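PDB 5JQC: Lmo1076 protein from Listeria monocytogenes serovar 1/2a, which is a putative secreted autolysin, probably an amidase acting on the cell wall, seen here as a piece made of three SH3-like GW domains. Local coordinates for residues 99-104 / 150-155; 143-148 / 174-179; 105-110 / 179-184; 207-212 / 234-239. All coordinates share one frame; numbering follows the deposited sequence.

Interaction 1 (99-104 / 150-155); sequences KATNVK and QGQISG
Gln150 and Lys104 form a hydrogen-bonded antiparallel pair, and their side chains run alongside each other on one face of the sheet, pointing the same way. Traced outward from the backbone, CB of Gln150 packs on CD1 of Leu106. Its CG, held between the backbone N and the carbonyl carbon (chi1 67°), lies 3.7 Å from Lys104 CG, methylene to methylene, while the amide carbon CD of Gln150 comes 3.9 Å from Lys104 CE. At the tip, NE2 of Gln150 donates to the backbone O of Asn102 at 3.3 Å. The bond is long but nearly straight (174° at the hydrogen), with NE2 in the carbonyl plane and the oxygen in the amide plane. That carbonyl belongs to a corner: Asn102 has positive phi, and the register slips by one residue between the Thr101-Gln152 and Lys104-Gln150 pairs, a beta bulge. Beyond the slip, Thr101 N meets Gln152 O at 2.8 Å and Gln152 N meets Thr101 O at 2.7 Å. The example illustrates how a bulge can be served chemically: where the backbone ladder is interrupted, a side-chain amide supplies the N-H for the carbonyl, while its CG methylene packs against that of the neighbouring lysine.

Interaction 2 (143-148 / 174-179); sequences KDAKII and RAFHVY. With SO4 (sulfate ion), chain E.
Ile147 and Phe176 lie alongside each other with their side chains running in opposed senses, and CD1 of Ile147 reaches CD2 of the Phe176 ring at 3.6 Å in an oblique approach. Ala145 CB comes to the same ring at its edge, 4.3 Å from Phe176 CE2, and Val178 CG2 touches Ile147 CD1 at 4.2 Å. The one polar bond of this first shell joins Tyr179 to Asp144. The phenol OH of Tyr179 donates to Asp144 OD1 at 2.8 Å, meeting the oxygen on its syn side but 31° out of the carboxylate plane. The two side chains cross at about a right angle, and OD1 sits at the edge of the tyrosine ring.

A second shell surrounds them. The ring of Phe176 is met edge-to-face by both Tyr159 and Phe161, so an aromatic cluster flanks the residue that Ile147 packs on. Just before the strand, Arg174 makes a salt bridge with Asp172 and grips a sulfate, probably from the crystallisation liquor, with Arg174 NH2 2.9 Å from O1 and NH1 3.2 Å from O3; the anion lies in the plane of the guanidinium, at its edge.

The 144-148 part of strand 144-153 and the short strand 176-178 do not pair directly. Their axes cross at -74° with a closest approach of 8.8 Å, while strand 103-112 lies between them in the sheet order, and the apolar side chains of Ala145, Ile147 and Phe176 meet on the buried side of the sheet.

Interaction 3 (105-110 / 179-184); sequences TLNLTG and YDKIQS
Where the chain runs on from edge strand 176-178 toward the third GW domain, it is held to strand 103-112 by the backbone bond from Tyr179 N to Thr109 O, 2.9 Å long. The ring of Tyr179 also touches that strand. Thr109 OG1 lies in the ring plane at its edge, 3.3 Å from Tyr179 CD2, and Gly110 CA approaches Tyr179 CD2 obliquely at 3.4 Å, so the ring lies against the glycine backbone. One step further the two backbones are bridged by a water, which accepts from Thr109 N at 3.1 Å and donates to Tyr179 O.

By Lys181 the gap has grown, and a side chain spans it. Beyond CG the lysine is extended until its last bond, where a turn (chi4 -67°) brings Lys181 NZ to the backbone O of Asn107 at 2.9 Å, nearly along the C=O axis. CE of Lys181 meanwhile passes 4.2 Å from Leu108 CD2, adding a small apolar touch to a polar grip. Asp180, between these two residues, serves the next domain instead: it makes a salt bridge to Arg238 and a backbone bond with Asn208.

Direct bond, water bridge and lysine thus follow one another as the chain peels away from its sheet, an example of an interdomain linker leaving the edge of a beta sheet in a tandem array of SH3-like modules.

Interaction 4 (207-212 / 234-239); sequences YNTSSS and AKTARG
The ring of Tyr207 is met by Arg238 at its edge, where CD of the arginine lies near the ring plane and 3.9 Å from Tyr207 CE2. One face of the ring carries CB of the adjacent Asn208, 3.7 Å above the plane and displaced toward the rim. The ring and the guanidinium stand 67° apart, so the arginine offers its methylene to the tyrosine and does not lay its flat head over it. Two more aromatic groups lie nearby: Tyr203 meets Tyr207 edge-to-face, and the ring of Trp241 is inclined to it at about 35°. A bound di(hydroxyethyl)ether also lies about 3 Å from the tyrosine side chain.

Past its CD, Arg238 bends away at chi3, and its NH1 makes a salt bridge with Asp180 of the linker.

Thr209 CG2 and Thr236 CG2 meet at 3.9 Å, a methyl-to-methyl contact between two polar residues. In Thr236 the hydroxyl OG1 stands between the backbone N and the carbonyl carbon (chi1 66°); it is hydrogen-bonded to Trp241 NE1 and also accepts a weak hydrogen bond from Arg238 N. The hydroxyl of Thr209 is hydrogen-bonded to Val206 O. Arg238 itself is presented by a type I turn from Thr236 to Gly239, closed by Gly239 N to Thr236 O and by Thr236 N to Gly239 O, each 2.9 Å.

Across this contact the two segments therefore meet mainly through carbon, while the charge of Arg238 and the threonine hydroxyls are satisfied by partners to the side, so that polar residues bring a hairpin tip and a loop together by their apolar parts.

Overall arrangement
Interactions 1, 2 and 3 all reach the five-stranded sheet of the second GW domain, while interaction 4 lies in the third. Interactions 1 and 2 use opposite ends of strand 144-153, their centres about 17 Å apart; interactions 2 and 3, centres about 10 Å apart, share Tyr179 and are joined by strand pairing, with a probable hydrogen bond from Ile147 N to Leu108 O at 2.7 Å. Interaction 3 then leads to interaction 4, again about 10 Å between centres, through the 2.9 Å salt bridge of Asp180 OD1 with Arg238 NH1 and the packing of Tyr179 on the 207-212 loop. Interaction 1, centred about 28 Å from interaction 4, does not touch it.

Interaction 1 (99-104 / 150-155)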
loop_
_atom_site.group_PDB
_atom_site.type_symbol
_atom_site.label_atom_id
_atom_site.label_comp_id
_atom_site.label_asym_id
_atom_site.label_seq_id
_atom_site.Cartn_x
_atom_site.Cartn_y
_atom_site.Cartn_z
ATOM N N LYS A 99 -3.251 -10.944 7.462
ATOM C CA LYS A 99 -3.917 -10.114 6.463
ATOM C C LYS A 99 -3.488 -8.659 6.614
ATOM O O LYS A 99 -3.207 -8.194 7.725
ATOM C CB LYS A 99 -5.441 -10.215 6.588
ATOM C CG LYS A 99 -6.027 -11.617 6.358
ATOM C CD LYS A 99 -7.525 -11.639 6.689
ATOM C CE LYS A 99 -8.172 -12.975 6.346
ATOM N NZ LYS A 99 -9.615 -12.996 6.704
ATOM N N ALA A 100 -3.428 -7.946 5.489
ATOM C CA ALA A 100 -3.168 -6.516 5.529
ATOM C C ALA A 100 -4.363 -5.804 6.137
ATOM O O ALA A 100 -5.511 -6.179 5.893
ATOM C CB ALA A 100 -2.916 -5.976 4.124
ATOM N N THR A 101 -4.096 -4.767 6.922
ATOM C CA THR A 101 -5.154 -3.905 7.434
ATOM C C THR A 101 -5.112 -2.543 6.742
ATOM O O THR A 101 -4.174 -2.208 6.010
ATOM C CB THR A 101 -5.030 -3.735 8.951
ATOM O OG1 THR A 101 -3.767 -3.127 9.267
ATOM C CG2 THR A 101 -5.120 -5.083 9.636
ATOM N N ASN A 102 -6.156 -1.755 6.988
ATOM C CA ASN A 102 -6.246 -0.384 6.497
ATOM C C ASN A 102 -6.123 -0.332 4.973
ATOM O O ASN A 102 -5.584 0.625 4.419
ATOM C CB ASN A 102 -5.188 0.503 7.169
ATOM C CG ASN A 102 -5.662 1.934 7.382
ATOM O OD1 ASN A 102 -6.862 2.194 7.496
ATOM N ND2 ASN A 102 -4.718 2.870 7.439
ATOM N N VAL A 103 -6.614 -1.367 4.294
ATOM C CA VAL A 103 -6.447 -1.511 2.850
ATOM C C VAL A 103 -7.442 -0.603 2.138
ATOM O O VAL A 103 -8.658 -0.778 2.270
ATOM C CB VAL A 103 -6.646 -2.973 2.418
ATOM C CG1 VAL A 103 -6.391 -3.119 0.918
ATOM C CG2 VAL A 103 -5.758 -3.897 3.220
ATOM N N LYS A 104 -6.937 0.353 1.360
ATOM C CA LYS A 104 -7.845 1.192 0.590
ATOM C C LYS A 104 -7.225 1.586 -0.743
ATOM O O LYS A 104 -6.000 1.671 -0.885
ATOM C CB LYS A 104 -8.269 2.443 1.370
ATOM C CG LYS A 104 -7.183 3.398 1.801
ATOM C CD LYS A 104 -7.807 4.526 2.623
ATOM C CE LYS A 104 -6.830 5.646 2.962
ATOM N NZ LYS A 104 -7.557 6.940 3.177
ATOM N N GLN A 150 -3.160 1.185 -0.874
ATOM C CA GLN A 150 -2.325 1.027 0.311
ATOM C C GLN A 150 -2.817 -0.148 1.139
ATOM O O GLN A 150 -3.958 -0.601 1.004
ATOM C CB GLN A 150 -2.298 2.283 1.184
ATOM C CG GLN A 150 -3.601 2.633 1.851
ATOM C CD GLN A 150 -3.422 3.686 2.914
ATOM O OE1 GLN A 150 -2.768 4.689 2.679
ATOM N NE2 GLN A 150 -3.973 3.448 4.105
ATOM N N GLY A 151 -1.923 -0.639 1.995
ATOM C CA GLY A 151 -2.238 -1.666 2.960
ATOM C C GLY A 151 -1.193 -1.642 4.043
ATOM O O GLY A 151 -0.039 -1.281 3.779
ATOM N N GLN A 152 -1.561 -2.025 5.262
ATOM C CA GLN A 152 -0.632 -1.972 6.374
ATOM C C GLN A 152 -0.429 -3.355 6.953
ATOM O O GLN A 152 -1.301 -4.222 6.855
ATOM C CB GLN A 152 -1.113 -1.037 7.473
ATOM C CG GLN A 152 -1.192 0.404 7.012
ATOM C CD GLN A 152 -1.722 1.328 8.090
ATOM O OE1 GLN A 152 -2.198 0.873 9.141
ATOM N NE2 GLN A 152 -1.641 2.640 7.839
ATOM N N ILE A 153 0.745 -3.545 7.544
ATOM C CA ILE A 153 1.074 -4.767 8.259
ATOM C C ILE A 153 2.304 -4.492 9.102
ATOM O O ILE A 153 3.251 -3.822 8.666
ATOM C CB ILE A 153 1.281 -5.958 7.296
ATOM C CG1 ILE A 153 1.332 -7.249 8.091
ATOM C CG2 ILE A 153 2.565 -5.822 6.519
ATOM C CD1 ILE A 153 1.177 -8.465 7.225
ATOM N N SER A 154 2.267 -4.993 10.330
ATOM C CA SER A 154 3.371 -4.841 11.270
ATOM C C SER A 154 3.680 -3.374 11.533
ATOM O O SER A 154 4.811 -3.008 11.864
ATOM C CB SER A 154 4.614 -5.589 10.791
ATOM O OG SER A 154 4.364 -6.979 10.824
ATOM N N GLY A 155 2.662 -2.529 11.415
ATOM C CA GLY A 155 2.834 -1.115 11.643
ATOM C C GLY A 155 3.459 -0.350 10.501
ATOM O O GLY A 155 3.725 0.853 10.658
#

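Interaction 2 (143-148 / 174-179)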
loop_
_atom_site.group_PDB
_atom_site.type_symbol
_atom_site.label_atom_id
_atom_site.label_comp_id
_atom_site.label_asym_id
_atom_site.label_seq_id
_atom_site.Cartn_x
_atom_site.Cartn_y
_atom_site.Cartn_z
ATOM N N LYS A 143 12.244 7.711 -9.999
ATOM C CA LYS A 143 11.215 7.743 -11.033
ATOM C C LYS A 143 9.890 8.238 -10.462
ATOM O O LYS A 143 9.599 8.075 -9.270
ATOM C CB LYS A 143 10.991 6.362 -11.663
ATOM C CG LYS A 143 12.186 5.791 -12.407
ATOM C CD LYS A 143 11.751 4.897 -13.576
ATOM C CE LYS A 143 12.923 4.648 -14.538
ATOM N NZ LYS A 143 12.509 3.964 -15.805
ATOM N N ASP A 144 9.073 8.819 -11.337
ATOM C CA ASP A 144 7.707 9.161 -10.965
ATOM C C ASP A 144 6.832 7.923 -10.951
ATOM O O ASP A 144 7.058 6.965 -11.694
ATOM C CB ASP A 144 7.120 10.190 -11.931
ATOM C CG ASP A 144 7.468 11.599 -11.535
ATOM O OD1 ASP A 144 8.229 11.767 -10.547
ATOM O OD2 ASP A 144 7.005 12.529 -12.218
ATOM N N ALA A 145 5.814 7.950 -10.099
ATOM C CA ALA A 145 4.964 6.787 -9.928
ATOM C C ALA A 145 3.570 7.232 -9.534
ATOM O O ALA A 145 3.382 8.301 -8.938
ATOM C CB ALA A 145 5.547 5.829 -8.881
ATOM N N LYS A 146 2.591 6.409 -9.889
ATOM C CA LYS A 146 1.215 6.603 -9.473
ATOM C C LYS A 146 0.905 5.596 -8.370
ATOM O O LYS A 146 1.113 4.390 -8.545
ATOM C CB LYS A 146 0.259 6.443 -10.654
ATOM C CG LYS A 146 -1.163 6.817 -10.309
ATOM C CD LYS A 146 -2.116 6.584 -11.471
ATOM C CE LYS A 146 -3.541 6.888 -11.055
ATOM N NZ LYS A 146 -4.529 6.385 -12.046
ATOM N N ILE A 147 0.424 6.094 -7.240
ATOM C CA ILE A 147 0.099 5.267 -6.086
ATOM C C ILE A 147 -1.392 4.952 -6.140
ATOM O O ILE A 147 -2.227 5.863 -6.107
ATOM C CB ILE A 147 0.476 5.992 -4.788
ATOM C CG1 ILE A 147 2.007 6.052 -4.650
ATOM C CG2 ILE A 147 -0.216 5.340 -3.605
ATOM C CD1 ILE A 147 2.534 7.358 -4.050
ATOM N N ILE A 148 -1.733 3.666 -6.235
ATOM C CA ILE A 148 -3.111 3.254 -6.504
ATOM C C ILE A 148 -3.760 2.488 -5.349
ATOM O O ILE A 148 -4.991 2.296 -5.368
ATOM C CB ILE A 148 -3.193 2.415 -7.793
ATOM C CG1 ILE A 148 -2.520 1.064 -7.565
ATOM C CG2 ILE A 148 -2.535 3.163 -8.946
ATOM C CD1 ILE A 148 -2.338 0.249 -8.815
ATOM N N ARG A 174 7.335 4.878 2.871
ATOM C CA ARG A 174 8.477 5.725 3.212
ATOM C C ARG A 174 9.452 5.895 2.058
ATOM O O ARG A 174 10.298 6.804 2.111
ATOM C CB ARG A 174 9.224 5.159 4.411
ATOM C CG ARG A 174 8.510 5.318 5.715
ATOM C CD ARG A 174 9.228 4.515 6.795
ATOM N NE ARG A 174 9.076 3.076 6.576
ATOM C CZ ARG A 174 9.568 2.143 7.390
ATOM N NH1 ARG A 174 10.264 2.509 8.460
ATOM N NH2 ARG A 174 9.382 0.850 7.126
ATOM N N ALA A 175 9.342 5.057 1.021
ATOM C CA ALA A 175 10.168 5.160 -0.172
ATOM C C ALA A 175 9.698 6.238 -1.145
ATOM O O ALA A 175 10.452 6.585 -2.060
ATOM C CB ALA A 175 10.197 3.810 -0.896
ATOM N N PHE A 176 8.478 6.763 -0.988
ATOM C CA PHE A 176 7.901 7.727 -1.914
ATOM C C PHE A 176 7.924 9.138 -1.345
ATOM O O PHE A 176 7.720 9.349 -0.146
ATOM C CB PHE A 176 6.452 7.409 -2.239
ATOM C CG PHE A 176 6.229 6.072 -2.845
ATOM C CD1 PHE A 176 6.268 4.933 -2.063
ATOM C CD2 PHE A 176 5.885 5.959 -4.185
ATOM C CE1 PHE A 176 6.011 3.695 -2.611
ATOM C CE2 PHE A 176 5.621 4.723 -4.744
ATOM C CZ PHE A 176 5.686 3.588 -3.958
ATOM N N HIS A 177 8.117 10.110 -2.238
ATOM C CA HIS A 177 7.809 11.514 -1.983
ATOM C C HIS A 177 6.507 11.810 -2.718
ATOM O O HIS A 177 6.487 11.875 -3.952
ATOM C CB HIS A 177 8.922 12.433 -2.471
ATOM C CG HIS A 177 8.603 13.889 -2.326
ATOM N ND1 HIS A 177 9.004 14.634 -1.236
ATOM C CD2 HIS A 177 7.896 14.734 -3.116
ATOM C CE1 HIS A 177 8.577 15.878 -1.372
ATOM N NE2 HIS A 177 7.902 15.965 -2.502
ATOM N N VAL A 178 5.425 12.003 -1.972
ATOM C CA VAL A 178 4.121 12.197 -2.597
ATOM C C VAL A 178 3.931 13.666 -2.948
ATOM O O VAL A 178 4.147 14.555 -2.107
ATOM C CB VAL A 178 2.995 11.705 -1.682
ATOM C CG1 VAL A 178 1.664 11.737 -2.434
ATOM C CG2 VAL A 178 3.305 10.295 -1.175
ATOM N N TYR A 179 3.525 13.926 -4.194
ATOM C CA TYR A 179 3.207 15.281 -4.613
ATOM C C TYR A 179 1.872 15.706 -4.026
ATOM O O TYR A 179 0.942 14.902 -3.925
ATOM C CB TYR A 179 3.159 15.388 -6.139
ATOM C CG TYR A 179 4.464 14.973 -6.799
ATOM C CD1 TYR A 179 5.653 15.594 -6.471
ATOM C CD2 TYR A 179 4.490 13.972 -7.763
ATOM C CE1 TYR A 179 6.827 15.230 -7.075
ATOM C CE2 TYR A 179 5.645 13.596 -8.364
ATOM C CZ TYR A 179 6.820 14.224 -8.025
ATOM O OH TYR A 179 7.990 13.853 -8.645
HETATM S S SO4 E . 11.490 -0.800 9.676
HETATM O O1 SO4 E . 10.048 -0.679 9.547
HETATM O O2 SO4 E . 12.090 -1.085 8.362
HETATM O O3 SO4 E . 12.054 0.480 10.159
HETATM O O4 SO4 E . 11.842 -1.874 10.613
#

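Interaction 3 (105-110 / 179-184)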
loop_
_atom_site.group_PDB
_atom_site.type_symbol
_atom_site.label_atom_id
_atom_site.label_comp_id
_atom_site.label_asym_id
_atom_site.label_seq_id
_atom_site.Cartn_x
_atom_site.Cartn_y
_atom_site.Cartn_z
ATOM N N THR A 105 -8.104 1.794 -1.721
ATOM C CA THR A 105 -7.716 2.335 -3.011
ATOM C C THR A 105 -7.258 3.782 -2.855
ATOM O O THR A 105 -7.777 4.528 -2.019
ATOM C CB THR A 105 -8.900 2.243 -3.976
ATOM O OG1 THR A 105 -9.236 0.864 -4.176
ATOM C CG2 THR A 105 -8.568 2.878 -5.329
ATOM N N LEU A 106 -6.263 4.172 -3.654
ATOM C CA LEU A 106 -5.675 5.502 -3.607
ATOM C C LEU A 106 -5.563 6.053 -5.013
ATOM O O LEU A 106 -5.612 5.310 -5.998
ATOM C CB LEU A 106 -4.278 5.480 -2.971
ATOM C CG LEU A 106 -4.198 5.095 -1.501
ATOM C CD1 LEU A 106 -2.742 5.040 -1.053
ATOM C CD2 LEU A 106 -4.986 6.097 -0.684
ATOM N N ASN A 107 -5.356 7.375 -5.096
ATOM C CA ASN A 107 -5.076 8.031 -6.372
ATOM C C ASN A 107 -4.052 9.145 -6.139
ATOM O O ASN A 107 -4.350 10.338 -6.183
ATOM C CB ASN A 107 -6.354 8.585 -7.017
ATOM C CG ASN A 107 -6.074 9.316 -8.317
ATOM O OD1 ASN A 107 -5.193 8.913 -9.083
ATOM N ND2 ASN A 107 -6.803 10.410 -8.565
ATOM N N LEU A 108 -2.804 8.760 -5.909
ATOM C CA LEU A 108 -1.746 9.710 -5.620
ATOM C C LEU A 108 -0.668 9.592 -6.678
ATOM O O LEU A 108 -0.588 8.594 -7.401
ATOM C CB LEU A 108 -1.130 9.453 -4.236
ATOM C CG LEU A 108 -2.160 9.265 -3.128
ATOM C CD1 LEU A 108 -1.487 8.894 -1.808
ATOM C CD2 LEU A 108 -2.962 10.542 -3.005
ATOM N N THR A 109 0.173 10.618 -6.759
ATOM C CA THR A 109 1.407 10.511 -7.513
ATOM C C THR A 109 2.560 11.013 -6.663
ATOM O O THR A 109 2.380 11.823 -5.745
ATOM C CB THR A 109 1.357 11.290 -8.838
ATOM O OG1 THR A 109 1.569 12.689 -8.597
ATOM C CG2 THR A 109 0.015 11.095 -9.519
ATOM N N GLY A 110 3.749 10.526 -6.982
ATOM C CA GLY A 110 4.925 10.954 -6.256
ATOM C C GLY A 110 6.166 10.459 -6.953
ATOM O O GLY A 110 6.110 9.870 -8.037
ATOM N N TYR A 179 3.525 13.926 -4.194
ATOM C CA TYR A 179 3.207 15.281 -4.613
ATOM C C TYR A 179 1.872 15.706 -4.026
ATOM O O TYR A 179 0.942 14.902 -3.925
ATOM C CB TYR A 179 3.159 15.388 -6.139
ATOM C CG TYR A 179 4.464 14.973 -6.799
ATOM C CD1 TYR A 179 5.653 15.594 -6.471
ATOM C CD2 TYR A 179 4.490 13.972 -7.763
ATOM C CE1 TYR A 179 6.827 15.230 -7.075
ATOM C CE2 TYR A 179 5.645 13.596 -8.364
ATOM C CZ TYR A 179 6.820 14.224 -8.025
ATOM O OH TYR A 179 7.990 13.853 -8.645
ATOM N N ASP A 180 1.806 16.979 -3.612
ATOM C CA ASP A 180 0.538 17.622 -3.278
ATOM C C ASP A 180 -0.306 17.752 -4.525
ATOM O O ASP A 180 0.206 18.127 -5.587
ATOM C CB ASP A 180 0.744 19.035 -2.730
ATOM C CG ASP A 180 1.628 19.082 -1.517
ATOM O OD1 ASP A 180 1.492 18.200 -0.637
ATOM O OD2 ASP A 180 2.439 20.040 -1.446
ATOM N N LYS A 181 -1.613 17.497 -4.389
ATOM C CA LYS A 181 -2.561 17.804 -5.466
ATOM C C LYS A 181 -2.869 19.295 -5.508
ATOM O O LYS A 181 -2.850 19.984 -4.478
ATOM C CB LYS A 181 -3.875 17.039 -5.297
ATOM C CG LYS A 181 -3.723 15.534 -5.353
ATOM C CD LYS A 181 -5.058 14.882 -5.052
ATOM C CE LYS A 181 -5.033 13.392 -5.347
ATOM N NZ LYS A 181 -4.894 13.142 -6.812
ATOM N N ILE A 182 -3.149 19.795 -6.712
ATOM C CA ILE A 182 -3.725 21.125 -6.853
ATOM C C ILE A 182 -5.205 21.003 -6.489
ATOM O O ILE A 182 -5.985 20.360 -7.201
ATOM C CB ILE A 182 -3.532 21.687 -8.268
ATOM C CG1 ILE A 182 -2.037 21.713 -8.616
ATOM C CG2 ILE A 182 -4.143 23.076 -8.370
ATOM C CD1 ILE A 182 -1.732 22.193 -9.994
ATOM N N GLN A 183 -5.590 21.606 -5.363
ATOM C CA GLN A 183 -6.973 21.512 -4.903
ATOM C C GLN A 183 -7.907 22.378 -5.741
ATOM O O GLN A 183 -9.061 22.002 -5.996
ATOM C CB GLN A 183 -7.036 21.917 -3.439
ATOM C CG GLN A 183 -6.391 20.870 -2.526
ATOM C CD GLN A 183 -6.033 21.412 -1.160
ATOM O OE1 GLN A 183 -5.925 22.627 -0.967
ATOM N NE2 GLN A 183 -5.842 20.505 -0.197
ATOM N N SER A 184 -7.429 23.546 -6.166
ATOM C CA SER A 184 -8.201 24.421 -7.030
ATOM C C SER A 184 -7.237 25.339 -7.769
ATOM O O SER A 184 -6.080 25.537 -7.363
ATOM C CB SER A 184 -9.233 25.237 -6.238
ATOM O OG SER A 184 -8.559 26.119 -5.346
HETATM O O HOH W 1 -0.510 13.090 -4.933
#

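Interaction 4 (207-212 / 234-239)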
loop_
_atom_site.group_PDB
_atom_site.type_symbol
_atom_site.label_atom_id
_atom_site.label_comp_id
_atom_site.label_asym_id
_atom_site.label_seq_id
_atom_site.Cartn_x
_atom_site.Cartn_y
_atom_site.Cartn_z
ATOM N N TYR A 207 3.845 24.780 -6.443
ATOM C CA TYR A 207 4.921 24.229 -5.620
ATOM C C TYR A 207 4.597 22.819 -5.128
ATOM O O TYR A 207 3.539 22.573 -4.529
ATOM C CB TYR A 207 5.206 25.142 -4.427
ATOM C CG TYR A 207 6.186 24.541 -3.426
ATOM C CD1 TYR A 207 7.559 24.518 -3.687
ATOM C CD2 TYR A 207 5.739 23.994 -2.222
ATOM C CE1 TYR A 207 8.459 23.964 -2.767
ATOM C CE2 TYR A 207 6.623 23.437 -1.306
ATOM C CZ TYR A 207 7.979 23.425 -1.582
ATOM O OH TYR A 207 8.853 22.880 -0.673
ATOM N N ASN A 208 5.514 21.889 -5.425
ATOM C CA ASN A 208 5.502 20.517 -4.913
ATOM C C ASN A 208 4.356 19.693 -5.489
ATOM O O ASN A 208 3.846 18.762 -4.843
ATOM C CB ASN A 208 5.468 20.491 -3.381
ATOM C CG ASN A 208 5.946 19.171 -2.818
ATOM O OD1 ASN A 208 5.269 18.559 -1.991
ATOM N ND2 ASN A 208 7.095 18.713 -3.279
ATOM N N THR A 209 3.949 20.014 -6.712
ATOM C CA THR A 209 2.925 19.242 -7.394
ATOM C C THR A 209 3.501 18.291 -8.448
ATOM O O THR A 209 2.750 17.481 -9.010
ATOM C CB THR A 209 1.898 20.198 -8.029
ATOM O OG1 THR A 209 2.560 21.056 -8.960
ATOM C CG2 THR A 209 1.267 21.086 -6.965
ATOM N N SER A 210 4.809 18.347 -8.710
ATOM C CA SER A 210 5.430 17.511 -9.732
ATOM C C SER A 210 6.931 17.470 -9.475
ATOM O O SER A 210 7.442 18.134 -8.566
ATOM C CB SER A 210 5.139 18.037 -11.140
ATOM O OG SER A 210 5.804 19.266 -11.309
ATOM N N SER A 211 7.635 16.670 -10.281
ATOM C CA SER A 211 9.084 16.549 -10.125
ATOM C C SER A 211 9.788 17.880 -10.370
ATOM O O SER A 211 10.756 18.210 -9.674
ATOM C CB SER A 211 9.627 15.487 -11.077
ATOM O OG SER A 211 11.036 15.485 -11.036
ATOM N N SER A 212 9.303 18.662 -11.342
ATOM C CA SER A 212 9.964 19.896 -11.753
ATOM C C SER A 212 9.621 21.107 -10.891
ATOM O O SER A 212 10.195 22.186 -11.100
ATOM C CB SER A 212 9.604 20.207 -13.204
ATOM O OG SER A 212 8.275 19.825 -13.483
ATOM N N ALA A 234 -3.436 29.214 -7.618
ATOM C CA ALA A 234 -3.583 27.800 -7.304
ATOM C C ALA A 234 -3.439 27.603 -5.799
ATOM O O ALA A 234 -2.642 28.284 -5.142
ATOM C CB ALA A 234 -2.547 26.952 -8.055
ATOM N N LYS A 235 -4.228 26.682 -5.245
ATOM C CA LYS A 235 -4.134 26.366 -3.824
ATOM C C LYS A 235 -3.787 24.895 -3.648
ATOM O O LYS A 235 -4.443 24.024 -4.230
ATOM C CB LYS A 235 -5.442 26.703 -3.091
ATOM C CG LYS A 235 -5.362 26.558 -1.571
ATOM C CD LYS A 235 -6.583 27.152 -0.864
ATOM C CE LYS A 235 -7.934 26.718 -1.506
ATOM N NZ LYS A 235 -8.433 25.352 -1.111
ATOM N N THR A 236 -2.731 24.625 -2.873
ATOM C CA THR A 236 -2.452 23.294 -2.331
ATOM C C THR A 236 -2.536 23.337 -0.810
ATOM O O THR A 236 -2.610 24.406 -0.189
ATOM C CB THR A 236 -1.069 22.767 -2.726
ATOM O OG1 THR A 236 -0.061 23.581 -2.110
ATOM C CG2 THR A 236 -0.879 22.751 -4.214
ATOM N N ALA A 237 -2.492 22.142 -0.218
ATOM C CA ALA A 237 -2.455 22.012 1.232
ATOM C C ALA A 237 -1.388 22.900 1.872
ATOM O O ALA A 237 -1.578 23.368 2.999
ATOM C CB ALA A 237 -2.212 20.548 1.599
ATOM N N ARG A 238 -0.291 23.171 1.168
ATOM C CA ARG A 238 0.805 23.974 1.688
ATOM C C ARG A 238 0.627 25.482 1.517
ATOM O O ARG A 238 1.362 26.242 2.161
ATOM C CB ARG A 238 2.113 23.554 1.015
ATOM C CG ARG A 238 2.434 22.087 1.229
ATOM C CD ARG A 238 3.903 21.758 1.010
ATOM N NE ARG A 238 4.427 20.938 2.097
ATOM C CZ ARG A 238 4.144 19.648 2.259
ATOM N NH1 ARG A 238 3.343 19.004 1.400
ATOM N NH2 ARG A 238 4.663 18.998 3.288
ATOM N N GLY A 239 -0.282 25.950 0.660
ATOM C CA GLY A 239 -0.474 27.387 0.550
ATOM C C GLY A 239 -1.167 27.783 -0.746
ATOM O O GLY A 239 -1.851 26.977 -1.380
#